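Local coordinates for lipoxygenase (Cyanothece sp., PDB 5EK8), which probably oxygenates polyunsaturated fatty acids as a 9R-lipoxygenase, using a non-heme iron to insert both atoms of molecular oxygen, at residues 362-367 and 395-400; 388-393 and 565-570. One frame throughout, in Å; residues are numbered along the deposited sequence.

Contact 1: 362-367 and 395-400; sequences KAHVQM and ININRR. With FE2 (Fe (II) ion), chain B.
H364 carries this contact: its ring hangs between the iron and the side chain of N398, one nitrogen to each. CG stands anti to the carbonyl carbon, which turns the ring out of helix 337-377 toward helix 394-404. NE2 of H364 binds the iron at 2.5 Å, and ND1 of H364 donates to OD1 of N398 at 2.7 Å. H359, H570 and the C-terminal carboxylate of I668 bind the same iron, and N574 also belongs to the site. The acceptor OD1 is met almost end-on, with a C=O...ND1 angle of 165°, and lies slightly out of the imidazole plane; ring and amide planes are 52° apart. The bond is bent at the donor, yet with the metal bond it probably helps fix the rotation of the ring, consistent with a second-shell role for N398. The amide's other end reaches the backbone of H364: ND2 of N398 makes a weak, 3.4 Å hydrogen bond to O of H364. The stronger partner of ND2 is the carboxylate of E368, one turn beyond H364 on helix 337-377. I397 adds an apolar neighbour, its CG2 lying in the ring plane, 4.0 Å from ND1 of H364, while its CG1 is 4.0 Å from CE1 of H364. V365 turns away and brings little more than its backbone near N398. Q366, its chain extended, runs back along the helix so that NE2 donates to O of K362 at 2.8 Å, while OE1 bonds to H561 of helix 549-574. Helices 337-377 and 394-404 cross steeply, at -113°, with their local axes 10.2 Å apart, and the gap is bridged chiefly by H364 and N398, with I397 beside them. Helix 549-574 packs against another side of segment 362-367, with W569 on K362 and A363, and H565 and T566 on M367.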
loop_
_atom_site.group_PDB
_atom_site.type_symbol
_atom_site.label_atom_id
_atom_site.label_comp_id
_atom_site.label_asym_id
_atom_site.label_seq_id
_atom_site.Cartn_x
_atom_site.Cartn_y
_atom_site.Cartn_z
ATOM N N LYS A 362 6.082 1.051 4.815
ATOM C CA LYS A 362 6.682 -0.141 4.214
ATOM C C LYS A 362 5.796 -0.811 3.173
ATOM O O LYS A 362 6.293 -1.372 2.197
ATOM C CB LYS A 362 7.049 -1.161 5.295
ATOM C CG LYS A 362 7.813 -2.366 4.752
ATOM C CD LYS A 362 8.173 -3.365 5.846
ATOM C CE LYS A 362 9.055 -2.739 6.911
ATOM N NZ LYS A 362 9.541 -3.741 7.893
ATOM N N ALA A 363 4.485 -0.762 3.374
ATOM C CA ALA A 363 3.581 -1.430 2.448
ATOM C C ALA A 363 3.076 -0.482 1.364
ATOM O O ALA A 363 3.315 -0.709 0.181
ATOM C CB ALA A 363 2.419 -2.047 3.193
ATOM N N HIS A 364 2.386 0.579 1.764
ATOM C CA HIS A 364 1.738 1.461 0.801
ATOM C C HIS A 364 2.730 2.247 -0.042
ATOM O O HIS A 364 2.825 2.065 -1.264
ATOM C CB HIS A 364 0.808 2.434 1.522
ATOM C CG HIS A 364 -0.429 1.797 2.065
ATOM N ND1 HIS A 364 -1.635 1.812 1.393
ATOM C CD2 HIS A 364 -0.653 1.117 3.213
ATOM C CE1 HIS A 364 -2.545 1.176 2.106
ATOM N NE2 HIS A 364 -1.973 0.745 3.218
ATOM N N VAL A 365 3.463 3.130 0.625
ATOM C CA VAL A 365 4.388 4.015 -0.053
ATOM C C VAL A 365 5.439 3.244 -0.846
ATOM O O VAL A 365 5.681 3.549 -2.012
ATOM C CB VAL A 365 5.087 4.948 0.941
ATOM C CG1 VAL A 365 6.039 5.883 0.200
ATOM C CG2 VAL A 365 4.055 5.732 1.733
ATOM N N GLN A 366 6.051 2.240 -0.230
ATOM C CA GLN A 366 7.126 1.524 -0.901
ATOM C C GLN A 366 6.632 0.813 -2.160
ATOM O O GLN A 366 7.374 0.672 -3.131
ATOM C CB GLN A 366 7.791 0.515 0.038
ATOM C CG GLN A 366 9.051 -0.098 -0.566
ATOM C CD GLN A 366 9.574 -1.307 0.187
ATOM O OE1 GLN A 366 10.507 -1.975 -0.270
ATOM N NE2 GLN A 366 8.983 -1.595 1.346
ATOM N N MET A 367 5.375 0.380 -2.158
ATOM C CA MET A 367 4.855 -0.379 -3.290
ATOM C C MET A 367 4.237 0.510 -4.371
ATOM O O MET A 367 4.127 0.094 -5.529
ATOM C CB MET A 367 3.832 -1.413 -2.817
ATOM C CG MET A 367 4.426 -2.575 -2.021
ATOM S SD MET A 367 5.631 -3.560 -2.938
ATOM C CE MET A 367 7.175 -2.971 -2.244
ATOM N N ILE A 395 -2.754 2.979 -5.971
ATOM C CA ILE A 395 -2.717 4.425 -6.143
ATOM C C ILE A 395 -3.974 5.059 -5.549
ATOM O O ILE A 395 -3.917 6.131 -4.934
ATOM C CB ILE A 395 -2.582 4.815 -7.631
ATOM C CG1 ILE A 395 -3.632 4.092 -8.482
ATOM C CG2 ILE A 395 -1.175 4.501 -8.140
ATOM C CD1 ILE A 395 -3.730 4.611 -9.895
ATOM N N ASN A 396 -5.098 4.366 -5.716
ATOM C CA ASN A 396 -6.382 4.824 -5.208
ATOM C C ASN A 396 -6.377 4.938 -3.690
ATOM O O ASN A 396 -6.732 5.981 -3.134
ATOM C CB ASN A 396 -7.502 3.878 -5.654
ATOM C CG ASN A 396 -7.600 3.749 -7.167
ATOM O OD1 ASN A 396 -7.529 4.743 -7.897
ATOM N ND2 ASN A 396 -7.750 2.514 -7.648
ATOM N N ILE A 397 -5.963 3.866 -3.020
ATOM C CA ILE A 397 -6.025 3.838 -1.565
ATOM C C ILE A 397 -5.004 4.794 -0.958
ATOM O O ILE A 397 -5.277 5.420 0.066
ATOM C CB ILE A 397 -5.824 2.408 -0.995
ATOM C CG1 ILE A 397 -5.995 2.412 0.526
ATOM C CG2 ILE A 397 -4.477 1.833 -1.373
ATOM C CD1 ILE A 397 -7.340 2.945 0.996
ATOM N N ASN A 398 -3.843 4.935 -1.592
ATOM C CA ASN A 398 -2.865 5.896 -1.089
ATOM C C ASN A 398 -3.369 7.334 -1.232
ATOM O O ASN A 398 -3.254 8.151 -0.301
ATOM C CB ASN A 398 -1.529 5.722 -1.805
ATOM C CG ASN A 398 -0.809 4.461 -1.386
ATOM O OD1 ASN A 398 -1.235 3.772 -0.457
ATOM N ND2 ASN A 398 0.293 4.152 -2.065
ATOM N N ARG A 399 -3.944 7.632 -2.392
ATOM C CA ARG A 399 -4.521 8.948 -2.636
ATOM C C ARG A 399 -5.668 9.235 -1.668
ATOM O O ARG A 399 -5.895 10.382 -1.285
ATOM C CB ARG A 399 -5.002 9.058 -4.084
ATOM C CG ARG A 399 -5.688 10.367 -4.422
ATOM C CD ARG A 399 -4.799 11.555 -4.116
ATOM N NE ARG A 399 -5.498 12.822 -4.321
ATOM C CZ ARG A 399 -6.160 13.475 -3.372
ATOM N NH1 ARG A 399 -6.216 12.984 -2.141
ATOM N NH2 ARG A 399 -6.764 14.621 -3.656
ATOM N N ARG A 400 -6.381 8.186 -1.266
ATOM C CA ARG A 400 -7.446 8.326 -0.276
ATOM C C ARG A 400 -6.865 8.605 1.110
ATOM O O ARG A 400 -7.370 9.447 1.856
ATOM C CB ARG A 400 -8.318 7.068 -0.244
ATOM C CG ARG A 400 -9.336 7.030 0.893
ATOM C CD ARG A 400 -10.288 8.215 0.842
ATOM N NE ARG A 400 -11.278 8.152 1.912
ATOM C CZ ARG A 400 -12.128 9.130 2.205
ATOM N NH1 ARG A 400 -12.107 10.259 1.508
ATOM N NH2 ARG A 400 -12.995 8.981 3.197
HETATM FE FE FE2 B . -3.552 -0.842 4.283
#

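Contact 2: 388-393 and 565-570; sequences TPHLKS and HTTLWH. With FE2 (Fe (II) ion), chain B.
OG1 of T567 is held by two groups, the carbonyl of I563 one turn earlier and the hydroxyl of Y459, and the methyl group of T567 is left to meet H390. That methyl, CG2, stands anti to the carbonyl carbon and lies 3.6 Å from ND1 of H390, approaching the imidazole obliquely. ND1 of H390 has its polar partner elsewhere, in the carbonyl of T664 on the C-terminal tail. P389, next door in the chain, places its CG above one face of the ring, 4.1 Å from the plane and offset toward the rim. T566 crosses H390 at about a right angle. Its OG1 is 3.3 Å from CB of H390 but is hydrogen-bonded to the carbonyl of I562, while its CG2 rests 3.4 Å from the backbone O of H390. L391 meets the same methyl: although it starts out away from helix 549-574, CD2 of L391 comes round to 4.0 Å from CG2 of T566. After helix 383-391 ends, K392 doubles back and NZ donates to O of P389 at 3.1 Å, on a lone pair in the carbonyl plane. Along segment 565-570 the helix widens into a pi-type turn, with a weak bond from N of H570 to O of H565. About a turn beyond the threonines, H570 sends NE2 to the iron at 2.5 Å. The chemistry is therefore divided: the threonine hydroxyls and ND1 of H390 bond elsewhere, and the segments touch through methyls, the CB and ring of H390, its carbonyl oxygen and OG1 of T566. Van der Waals fit alone joins them directly, and the bond from H390 to T664 links this buried seam to the tail whose end, I668, is also an iron ligand.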
loop_
_atom_site.group_PDB
_atom_site.type_symbol
_atom_site.label_atom_id
_atom_site.label_comp_id
_atom_site.label_asym_id
_atom_site.label_seq_id
_atom_site.Cartn_x
_atom_site.Cartn_y
_atom_site.Cartn_z
ATOM N N THR A 388 1.047 -6.779 -12.428
ATOM C CA THR A 388 -0.117 -5.889 -12.377
ATOM C C THR A 388 -1.228 -6.256 -11.365
ATOM O O THR A 388 -1.730 -5.365 -10.677
ATOM C CB THR A 388 -0.770 -5.752 -13.770
ATOM O OG1 THR A 388 -0.736 -7.013 -14.446
ATOM C CG2 THR A 388 -0.025 -4.730 -14.605
ATOM N N PRO A 389 -1.620 -7.550 -11.260
ATOM C CA PRO A 389 -2.718 -7.834 -10.321
ATOM C C PRO A 389 -2.384 -7.543 -8.857
ATOM O O PRO A 389 -3.290 -7.357 -8.048
ATOM C CB PRO A 389 -2.969 -9.333 -10.517
ATOM C CG PRO A 389 -1.705 -9.863 -11.069
ATOM C CD PRO A 389 -1.178 -8.776 -11.949
ATOM N N HIS A 390 -1.100 -7.500 -8.524
ATOM C CA HIS A 390 -0.682 -7.222 -7.157
ATOM C C HIS A 390 -0.430 -5.732 -6.933
ATOM O O HIS A 390 -0.459 -5.253 -5.802
ATOM C CB HIS A 390 0.574 -8.023 -6.817
ATOM C CG HIS A 390 0.450 -9.484 -7.108
ATOM N ND1 HIS A 390 -0.398 -10.315 -6.405
ATOM C CD2 HIS A 390 1.059 -10.266 -8.031
ATOM C CE1 HIS A 390 -0.302 -11.542 -6.880
ATOM N NE2 HIS A 390 0.577 -11.540 -7.868
ATOM N N LEU A 391 -0.185 -5.004 -8.016
ATOM C CA LEU A 391 0.129 -3.582 -7.922
ATOM C C LEU A 391 -1.055 -2.703 -8.297
ATOM O O LEU A 391 -1.003 -1.484 -8.138
ATOM C CB LEU A 391 1.330 -3.243 -8.808
ATOM C CG LEU A 391 2.689 -3.702 -8.277
ATOM C CD1 LEU A 391 3.754 -3.601 -9.352
ATOM C CD2 LEU A 391 3.089 -2.886 -7.061
ATOM N N LYS A 392 -2.128 -3.319 -8.780
ATOM C CA LYS A 392 -3.297 -2.550 -9.178
ATOM C C LYS A 392 -3.997 -1.930 -7.968
ATOM O O LYS A 392 -3.868 -2.420 -6.846
ATOM C CB LYS A 392 -4.278 -3.416 -9.977
ATOM C CG LYS A 392 -4.735 -4.699 -9.301
ATOM C CD LYS A 392 -6.236 -4.907 -9.519
ATOM C CE LYS A 392 -6.640 -6.383 -9.538
ATOM N NZ LYS A 392 -6.383 -7.114 -8.268
ATOM N N SER A 393 -4.683 -0.816 -8.214
ATOM C CA SER A 393 -5.572 -0.160 -7.249
ATOM C C SER A 393 -4.887 0.535 -6.065
ATOM O O SER A 393 -5.548 1.257 -5.321
ATOM C CB SER A 393 -6.597 -1.171 -6.713
ATOM O OG SER A 393 -7.450 -1.631 -7.748
ATOM N N HIS A 565 5.271 -8.175 -0.544
ATOM C CA HIS A 565 4.745 -7.070 0.245
ATOM C C HIS A 565 3.335 -6.643 -0.150
ATOM O O HIS A 565 2.602 -6.102 0.674
ATOM C CB HIS A 565 5.705 -5.889 0.182
ATOM C CG HIS A 565 6.962 -6.124 0.954
ATOM N ND1 HIS A 565 8.051 -6.782 0.419
ATOM C CD2 HIS A 565 7.287 -5.844 2.239
ATOM C CE1 HIS A 565 9.000 -6.871 1.333
ATOM N NE2 HIS A 565 8.562 -6.311 2.446
ATOM N N THR A 566 2.944 -6.899 -1.393
ATOM C CA THR A 566 1.605 -6.529 -1.834
ATOM C C THR A 566 0.560 -7.558 -1.409
ATOM O O THR A 566 -0.633 -7.255 -1.366
ATOM C CB THR A 566 1.537 -6.359 -3.359
ATOM O OG1 THR A 566 2.105 -7.514 -3.992
ATOM C CG2 THR A 566 2.285 -5.107 -3.784
ATOM N N THR A 567 1.004 -8.776 -1.112
ATOM C CA THR A 567 0.087 -9.829 -0.684
ATOM C C THR A 567 0.183 -10.115 0.816
ATOM O O THR A 567 -0.503 -9.477 1.609
ATOM C CB THR A 567 0.332 -11.136 -1.456
ATOM O OG1 THR A 567 1.669 -11.590 -1.218
ATOM C CG2 THR A 567 0.127 -10.918 -2.945
ATOM N N LEU A 568 1.036 -11.062 1.201
ATOM C CA LEU A 568 1.111 -11.493 2.597
ATOM C C LEU A 568 1.438 -10.384 3.600
ATOM O O LEU A 568 0.777 -10.281 4.625
ATOM C CB LEU A 568 2.135 -12.614 2.761
ATOM C CG LEU A 568 2.319 -13.028 4.225
ATOM C CD1 LEU A 568 1.006 -13.556 4.801
ATOM C CD2 LEU A 568 3.436 -14.048 4.391
ATOM N N TRP A 569 2.454 -9.573 3.327
ATOM C CA TRP A 569 2.874 -8.558 4.289
ATOM C C TRP A 569 1.760 -7.575 4.609
ATOM O O TRP A 569 1.397 -7.393 5.774
ATOM C CB TRP A 569 4.100 -7.790 3.784
ATOM C CG TRP A 569 4.485 -6.682 4.715
ATOM C CD1 TRP A 569 4.300 -5.342 4.520
ATOM C CD2 TRP A 569 5.086 -6.820 6.007
ATOM N NE1 TRP A 569 4.762 -4.637 5.609
ATOM C CE2 TRP A 569 5.253 -5.523 6.532
ATOM C CE3 TRP A 569 5.507 -7.913 6.768
ATOM C CZ2 TRP A 569 5.826 -5.292 7.781
ATOM C CZ3 TRP A 569 6.081 -7.680 8.009
ATOM C CH2 TRP A 569 6.231 -6.382 8.502
ATOM N N HIS A 570 1.227 -6.937 3.576
ATOM C CA HIS A 570 0.162 -5.972 3.775
ATOM C C HIS A 570 -1.062 -6.632 4.389
ATOM O O HIS A 570 -1.735 -6.030 5.211
ATOM C CB HIS A 570 -0.216 -5.292 2.463
ATOM C CG HIS A 570 -1.424 -4.417 2.577
ATOM N ND1 HIS A 570 -2.688 -4.853 2.257
ATOM C CD2 HIS A 570 -1.559 -3.142 3.012
ATOM C CE1 HIS A 570 -3.555 -3.877 2.474
ATOM N NE2 HIS A 570 -2.895 -2.831 2.929
HETATM FE FE FE2 B . -3.552 -0.842 4.283
#

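From the N terminus the chain passes along helix 337-377, then helices 383-391 and 394-404, and reaches helix 549-574 much later. Contact 1 closes a loop of 27 mainly helical residues, bringing helix 394-404 back onto the metal-bearing part of helix 337-377. Contact 2 starts within that loop and closes one of 171 residues, so the two loops cross. Their centres are 10 Å apart, and they touch: L391 packs on the backbone of M367, and helix 549-574 borders both contacts. H364 from contact 1 and H570 from contact 2 share the iron, which joins helices 337-377 and 549-574 directly; helices 394-404 and 383-391 pack against them through contacts 1 and 2.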